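Local coordinates for aminoglycoside N(3)-acetyltransferase (Streptomyces griseus, PDB 7LAP), which transfers an acetyl group, with acetyl-CoA as donor, to the 3-amino group of aminoglycoside antibiotics and so probably confers resistance to them, at residues W157-H161 / R220-I225; A197-R203 / H229-D233; V247-M252 / F279-I284. Residue numbers count along the deposited sequence, not the author numbering.

Contact 1: W157-H161 / R220-I225; sequences WDDPH and RTFRDI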
# COMPACT_ATOMS: atom_id res chain seq x y z
N TRP B 157 -25.18 -1.43 -7.48
CA TRP B 157 -24.53 -0.30 -8.14
C TRP B 157 -25.00 1.03 -7.56
O TRP B 157 -24.19 1.85 -7.10
CB TRP B 157 -24.79 -0.33 -9.64
CG TRP B 157 -24.18 -1.48 -10.39
CD1 TRP B 157 -24.80 -2.29 -11.32
CD2 TRP B 157 -22.81 -1.90 -10.36
NE1 TRP B 157 -23.90 -3.21 -11.82
CE2 TRP B 157 -22.68 -2.99 -11.24
CE3 TRP B 157 -21.68 -1.48 -9.63
CZ2 TRP B 157 -21.47 -3.65 -11.43
CZ3 TRP B 157 -20.49 -2.14 -9.82
CH2 TRP B 157 -20.39 -3.21 -10.72
N ASP B 158 -26.31 1.25 -7.59
CA ASP B 158 -26.94 2.46 -7.07
C ASP B 158 -27.42 2.22 -5.66
O ASP B 158 -27.69 1.09 -5.26
CB ASP B 158 -28.11 2.88 -7.96
CG ASP B 158 -27.67 3.29 -9.34
OD1 ASP B 158 -26.99 4.32 -9.43
OD2 ASP B 158 -28.00 2.60 -10.33
N ASP B 159 -27.57 3.31 -4.90
CA ASP B 159 -27.80 3.21 -3.46
C ASP B 159 -26.89 2.14 -2.86
O ASP B 159 -27.37 1.19 -2.22
CB ASP B 159 -29.28 2.90 -3.18
CG ASP B 159 -29.73 3.40 -1.79
OD1 ASP B 159 -29.10 4.34 -1.24
OD2 ASP B 159 -30.71 2.84 -1.24
N PRO B 160 -25.57 2.23 -3.05
CA PRO B 160 -24.68 1.16 -2.54
C PRO B 160 -24.52 1.12 -1.01
O PRO B 160 -23.82 0.23 -0.52
CB PRO B 160 -23.34 1.48 -3.21
CG PRO B 160 -23.35 3.00 -3.30
CD PRO B 160 -24.81 3.37 -3.59
N HIS B 161 -25.11 2.04 -0.25
CA HIS B 161 -25.15 1.92 1.21
C HIS B 161 -26.53 1.51 1.71
O HIS B 161 -26.76 1.53 2.93
CB HIS B 161 -24.77 3.25 1.89
CG HIS B 161 -23.38 3.69 1.60
ND1 HIS B 161 -23.10 4.66 0.66
CD2 HIS B 161 -22.20 3.32 2.13
CE1 HIS B 161 -21.79 4.86 0.63
NE2 HIS B 161 -21.22 4.07 1.52
N ARG B 220 -20.25 3.92 -16.26
CA ARG B 220 -21.57 3.77 -15.66
C ARG B 220 -21.84 4.99 -14.80
O ARG B 220 -20.92 5.54 -14.19
CB ARG B 220 -21.68 2.49 -14.81
CG ARG B 220 -23.11 2.13 -14.45
CD ARG B 220 -23.27 0.78 -13.78
NE ARG B 220 -24.69 0.48 -13.53
CZ ARG B 220 -25.50 1.17 -12.71
NH1 ARG B 220 -25.05 2.20 -11.99
NH2 ARG B 220 -26.78 0.80 -12.59
N THR B 221 -23.09 5.42 -14.76
CA THR B 221 -23.53 6.49 -13.87
C THR B 221 -24.06 5.87 -12.59
O THR B 221 -24.80 4.87 -12.63
CB THR B 221 -24.61 7.34 -14.54
OG1 THR B 221 -24.03 8.06 -15.64
CG2 THR B 221 -25.21 8.32 -13.57
N PHE B 222 -23.69 6.45 -11.45
CA PHE B 222 -24.02 5.93 -10.14
C PHE B 222 -24.75 6.99 -9.33
O PHE B 222 -24.44 8.18 -9.42
CB PHE B 222 -22.76 5.52 -9.36
CG PHE B 222 -22.00 4.42 -10.01
CD1 PHE B 222 -21.04 4.70 -10.97
CD2 PHE B 222 -22.29 3.09 -9.70
CE1 PHE B 222 -20.34 3.68 -11.59
CE2 PHE B 222 -21.59 2.05 -10.31
CZ PHE B 222 -20.60 2.35 -11.27
N ARG B 223 -25.71 6.54 -8.53
CA ARG B 223 -26.40 7.40 -7.59
C ARG B 223 -26.18 6.86 -6.19
O ARG B 223 -26.25 5.64 -5.98
CB ARG B 223 -27.90 7.48 -7.90
CG ARG B 223 -28.65 8.36 -6.93
CD ARG B 223 -30.11 8.39 -7.27
NE ARG B 223 -30.95 8.73 -6.13
CZ ARG B 223 -31.38 9.96 -5.85
NH1 ARG B 223 -31.04 10.99 -6.62
NH2 ARG B 223 -32.17 10.15 -4.79
N ASP B 224 -25.94 7.76 -5.23
CA ASP B 224 -25.65 7.40 -3.85
C ASP B 224 -26.08 8.57 -2.98
O ASP B 224 -26.36 9.66 -3.48
CB ASP B 224 -24.15 7.07 -3.68
CG ASP B 224 -23.80 6.47 -2.29
OD1 ASP B 224 -24.71 5.97 -1.59
OD2 ASP B 224 -22.60 6.47 -1.92
N ILE B 225 -26.16 8.35 -1.67
CA ILE B 225 -26.18 9.51 -0.77
C ILE B 225 -24.80 10.17 -0.78
O ILE B 225 -23.79 9.58 -1.17
CB ILE B 225 -26.58 9.12 0.67
CG1 ILE B 225 -25.66 8.00 1.17
CG2 ILE B 225 -28.03 8.69 0.73
CD1 ILE B 225 -25.10 8.24 2.58
O HOH W 1 -27.26 5.93 -11.73
O HOH W 2 -26.64 4.33 -0.54
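The loop W157-H161 runs in the same direction as strand residues R220-I225, with D158 CA 5.0 Å from R223 CA and D159 CA 4.7 Å from D224 CA. It lies along the edge of strand 216-225 that faces away from its hairpin partner 204-213, with which R220, F222 and D224 make their backbone bonds. R223 therefore turns both its polar backbone atoms to the loop. D159 N donates to R223 O (2.9 Å), whereas R223 N is met by a side chain, D158 OD1 (2.7 Å), which stands in for the carbonyl a true strand would offer. The left-handed backbone of D159 and the ring of P160 then keep the loop from continuing as a strand.

Aspartate suits position 158 because its other oxygen, OD2, forms a salt bridge with R220 NH2 (3.1 Å). The long R220 chain also lies against W157: R220 CD sits 4.2 Å from the centroid of the five-membered ring, over its face, in a CH-pi contact. W157 CE3 meets F222 CE2 at 3.6 Å, and Y207 and H136 further enclose the phenylalanine ring.

At the other end H161 ND1 donates to D224 OD1 (3.1 Å), a His-carboxylate hydrogen bond. Water 2 donates to both D224 OD1 (2.7 Å) and D159 OD1 (2.6 Å) and accepts from H161 N (2.8 Å). D158, D159 and D224 all act as acceptors in the join between loop and hairpin, and the bond to D224 fixes the orientation of H161, whose ND1 must carry a proton.

Contact 2: A197-R203 / H229-D233; sequences AQAPGKR and HGAFD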
# COMPACT_ATOMS: atom_id res chain seq x y z
N ALA B 197 -32.37 6.65 6.65
CA ALA B 197 -33.04 7.68 7.44
C ALA B 197 -33.93 8.54 6.57
O ALA B 197 -33.56 8.92 5.45
CB ALA B 197 -32.02 8.55 8.17
N GLN B 198 -35.11 8.86 7.09
CA GLN B 198 -36.09 9.69 6.40
C GLN B 198 -36.19 11.04 7.10
O GLN B 198 -36.64 11.12 8.25
CB GLN B 198 -37.46 9.00 6.33
CG GLN B 198 -37.51 7.84 5.34
CD GLN B 198 -36.77 8.15 4.03
OE1 GLN B 198 -35.91 7.37 3.59
NE2 GLN B 198 -37.10 9.28 3.42
N ALA B 199 -35.80 12.09 6.39
CA ALA B 199 -35.81 13.45 6.93
C ALA B 199 -35.64 14.40 5.77
O ALA B 199 -35.02 14.04 4.76
CB ALA B 199 -34.70 13.65 7.97
N PRO B 200 -36.16 15.62 5.86
CA PRO B 200 -36.06 16.55 4.73
C PRO B 200 -34.62 17.01 4.52
O PRO B 200 -33.81 17.06 5.45
CB PRO B 200 -36.95 17.73 5.16
CG PRO B 200 -36.88 17.71 6.65
CD PRO B 200 -36.81 16.25 7.03
N GLY B 201 -34.31 17.33 3.27
CA GLY B 201 -33.00 17.84 2.92
C GLY B 201 -31.95 16.79 2.65
O GLY B 201 -30.76 17.07 2.81
N LYS B 202 -32.35 15.59 2.22
CA LYS B 202 -31.39 14.52 1.99
C LYS B 202 -30.55 14.80 0.74
O LYS B 202 -31.09 15.18 -0.30
CB LYS B 202 -32.11 13.18 1.86
CG LYS B 202 -31.22 11.97 2.10
CD LYS B 202 -32.08 10.75 2.26
CE LYS B 202 -31.27 9.55 2.60
NZ LYS B 202 -32.12 8.47 3.14
N ARG B 203 -29.24 14.63 0.86
CA ARG B 203 -28.29 14.97 -0.19
C ARG B 203 -27.88 13.73 -0.96
O ARG B 203 -27.47 12.73 -0.37
CB ARG B 203 -27.05 15.66 0.38
CG ARG B 203 -27.31 17.03 0.97
CD ARG B 203 -26.41 17.31 2.16
NE ARG B 203 -26.61 18.69 2.61
CZ ARG B 203 -25.64 19.58 2.77
NH1 ARG B 203 -24.38 19.24 2.52
NH2 ARG B 203 -25.92 20.82 3.17
N HIS B 229 -19.85 14.78 2.15
CA HIS B 229 -20.23 15.94 2.94
C HIS B 229 -21.47 15.69 3.79
O HIS B 229 -22.09 16.65 4.27
CB HIS B 229 -20.48 17.14 2.02
CG HIS B 229 -19.50 17.25 0.91
ND1 HIS B 229 -19.88 17.43 -0.40
CD2 HIS B 229 -18.15 17.20 0.91
CE1 HIS B 229 -18.80 17.49 -1.17
NE2 HIS B 229 -17.74 17.35 -0.40
N GLY B 230 -21.85 14.44 3.98
CA GLY B 230 -23.01 14.15 4.80
C GLY B 230 -24.29 14.09 4.00
O GLY B 230 -24.51 14.92 3.11
N ALA B 231 -25.13 13.11 4.31
CA ALA B 231 -26.38 12.97 3.58
C ALA B 231 -27.41 14.03 3.96
O ALA B 231 -28.45 14.14 3.31
CB ALA B 231 -26.93 11.56 3.80
N PHE B 232 -27.16 14.81 5.00
CA PHE B 232 -28.05 15.89 5.38
C PHE B 232 -27.21 17.10 5.73
O PHE B 232 -25.98 17.04 5.80
CB PHE B 232 -28.93 15.51 6.58
CG PHE B 232 -29.75 14.27 6.35
CD1 PHE B 232 -29.21 13.02 6.60
CD2 PHE B 232 -31.04 14.36 5.89
CE1 PHE B 232 -29.94 11.88 6.37
CE2 PHE B 232 -31.79 13.22 5.67
CZ PHE B 232 -31.24 11.98 5.91
N ASP B 233 -27.88 18.23 5.95
CA ASP B 233 -27.22 19.32 6.64
C ASP B 233 -27.42 19.08 8.13
O ASP B 233 -28.54 19.17 8.64
CB ASP B 233 -27.74 20.69 6.22
CG ASP B 233 -26.92 21.81 6.81
OD1 ASP B 233 -26.08 21.52 7.70
OD2 ASP B 233 -27.07 22.97 6.38
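F232 lays its ring into the bend of A197-R203, where A199 CB touches F232 CE2 (3.7 Å), K202 CG touches F232 CZ (3.8 Å) and A197 CB lies 4.2 Å from F232 CZ. The two segments are the irregular connections flanking the beta hairpin of strands 204-213 and 216-225: one leads in from helix 189-196, the other leads out toward helix 244-254, and they meet at the hairpin's open end. Small alanines at 197 and 199 let the backbone wrap closely round the large ring, while the carbonyls of A197, A199 and P200 approach its edge. I284, on the face of the ring away from K202, and L288, both of helix 273-289, also touch the ring.

Glycine fits 201 and 230, since both have positive phi, and at these angles a CB would be jammed against the preceding carbonyl. K202 extends fully, its aliphatic part against F232, so that NZ can donate to A197 O (2.8 Å) and to E194 O at the C-terminal end of helix 189-196. Alanine suits 231 because its methyl packs against I225; beside it A231 O lies 3.2 Å from K202 CA in a CA-H...O contact, and A231 N is held by E194 OE2.

R203 stretches over the second segment, with R203 CD 3.2 Å from G230 O and a guanidinium face over D233 CA and F232 O. Its charge only approaches D233, R203 NH2 to D233 OD2 being 4.0 Å, too long for a salt bridge; D233 OD1 accepts from S235 N instead. The one direct hydrogen bond between the segments is short: R203 N to A231 O, 2.6 Å.

Contact 3: V247-M252 / F279-I284; sequences VIVGSM and FGVRWI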
# COMPACT_ATOMS: atom_id res chain seq x y z
N VAL B 247 -20.40 12.75 16.66
CA VAL B 247 -21.45 13.09 17.62
C VAL B 247 -22.43 11.93 17.78
O VAL B 247 -22.80 11.57 18.91
CB VAL B 247 -22.17 14.39 17.18
CG1 VAL B 247 -23.33 14.71 18.13
CG2 VAL B 247 -21.18 15.52 17.10
N ILE B 248 -22.84 11.30 16.68
CA ILE B 248 -23.76 10.17 16.75
C ILE B 248 -23.16 9.03 17.58
O ILE B 248 -23.81 8.46 18.47
CB ILE B 248 -24.15 9.70 15.34
CG1 ILE B 248 -24.79 10.84 14.53
CG2 ILE B 248 -25.10 8.51 15.38
CD1 ILE B 248 -25.25 10.40 13.15
N VAL B 249 -21.90 8.66 17.29
CA VAL B 249 -21.27 7.55 18.01
C VAL B 249 -21.07 7.90 19.48
O VAL B 249 -21.21 7.04 20.36
CB VAL B 249 -19.94 7.16 17.34
CG1 VAL B 249 -19.19 6.13 18.19
CG2 VAL B 249 -20.20 6.59 15.95
N GLY B 250 -20.75 9.16 19.76
CA GLY B 250 -20.64 9.58 21.15
C GLY B 250 -21.95 9.43 21.90
O GLY B 250 -21.98 8.96 23.05
N SER B 251 -23.06 9.82 21.27
CA SER B 251 -24.37 9.63 21.89
C SER B 251 -24.72 8.16 21.99
O SER B 251 -25.32 7.71 22.97
CB SER B 251 -25.47 10.34 21.09
OG SER B 251 -25.10 11.67 20.79
N MET B 252 -24.38 7.40 20.94
CA MET B 252 -24.54 5.95 20.97
C MET B 252 -23.88 5.37 22.21
O MET B 252 -24.51 4.63 22.99
CB MET B 252 -23.92 5.37 19.70
CG MET B 252 -24.20 3.93 19.45
SD MET B 252 -23.37 3.43 17.92
CE MET B 252 -24.13 4.48 16.67
N PHE B 279 -29.88 2.94 16.31
CA PHE B 279 -29.67 4.19 17.02
C PHE B 279 -29.39 5.34 16.05
O PHE B 279 -29.89 6.45 16.24
CB PHE B 279 -28.51 4.05 18.01
CG PHE B 279 -28.29 5.26 18.87
CD1 PHE B 279 -27.51 6.32 18.41
CD2 PHE B 279 -28.85 5.34 20.15
CE1 PHE B 279 -27.30 7.45 19.21
CE2 PHE B 279 -28.65 6.46 20.96
CZ PHE B 279 -27.87 7.53 20.49
N GLY B 280 -28.58 5.08 15.02
CA GLY B 280 -28.17 6.15 14.14
C GLY B 280 -29.33 6.71 13.34
O GLY B 280 -29.48 7.93 13.20
N VAL B 281 -30.20 5.84 12.84
CA VAL B 281 -31.31 6.34 12.05
C VAL B 281 -32.28 7.11 12.93
O VAL B 281 -32.79 8.16 12.54
CB VAL B 281 -32.00 5.18 11.30
CG1 VAL B 281 -31.10 4.67 10.20
CG2 VAL B 281 -32.29 4.07 12.24
N ARG B 282 -32.51 6.63 14.15
CA ARG B 282 -33.38 7.35 15.07
C ARG B 282 -32.76 8.69 15.46
O ARG B 282 -33.47 9.70 15.60
CB ARG B 282 -33.67 6.51 16.30
CG ARG B 282 -34.48 7.25 17.37
CD ARG B 282 -35.15 6.27 18.31
NE ARG B 282 -34.15 5.30 18.76
CZ ARG B 282 -33.28 5.52 19.74
NH1 ARG B 282 -33.31 6.67 20.42
NH2 ARG B 282 -32.39 4.58 20.06
N TRP B 283 -31.44 8.73 15.61
CA TRP B 283 -30.78 10.00 15.88
C TRP B 283 -31.03 10.99 14.74
O TRP B 283 -31.41 12.14 14.97
CB TRP B 283 -29.29 9.77 16.08
CG TRP B 283 -28.56 10.98 16.60
CD1 TRP B 283 -28.26 11.27 17.90
CD2 TRP B 283 -28.05 12.07 15.81
NE1 TRP B 283 -27.60 12.48 17.97
CE2 TRP B 283 -27.46 12.98 16.70
CE3 TRP B 283 -28.04 12.35 14.44
CZ2 TRP B 283 -26.86 14.16 16.27
CZ3 TRP B 283 -27.45 13.52 14.01
CH2 TRP B 283 -26.86 14.41 14.92
N ILE B 284 -30.84 10.54 13.50
CA ILE B 284 -30.96 11.44 12.36
C ILE B 284 -32.40 11.89 12.19
O ILE B 284 -32.66 13.07 11.91
CB ILE B 284 -30.43 10.75 11.09
CG1 ILE B 284 -28.93 10.52 11.21
CG2 ILE B 284 -30.79 11.58 9.86
CD1 ILE B 284 -28.36 9.69 10.07
O HOH W 3 -27.37 13.76 20.69
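I248, F279 and W283 form the heart of this helix-helix contact, in which the axes of the two short segments pass 10.2 Å apart at 116°. The branched I248 side chain meets several neighbours at once: its CG1 lies 3.7 Å from the centroid of the W283 six-membered ring, over the face in a CH-pi contact, while I248 CG2 reaches G280 CA at 4.1 Å. Glycine at 280 presents bare backbone to that methyl. The flat F279 ring lies against the other helix's backbone, with M252 CA 3.8 Å from its centroid, over the face. Tryptophan adds a polar edge: water 3 accepts from W283 NE1 (3.0 Å) and donates to S251 OG (3.1 Å), which itself donates to V247 O (3.0 Å). Helices 244-254 and 273-289 both also pack on helix 189-196, I248 touching L190 and V281 touching A193 and L196, while M252 rests on F271 of strand 266-272.

The three contacts form a series with contact 2 in the middle. Its centre is about 16 Å from that of contact 1 and about 14 Å from that of contact 3. I225 joins the first two: I225 CG2 packs on K202 CE (3.8 Å) and I225 CD1 on A231 CB (4.0 Å). I284 joins the last two, with I284 CG2 3.6 Å from F232 CE1 and 3.7 Å from A197 CB. Contacts 1 and 3 do not touch, their nearest atoms being about 8 Å apart. Helix 189-196 borders all three, and the loops flanking the hairpin pack through I284 on helix 273-289, the last of the chain.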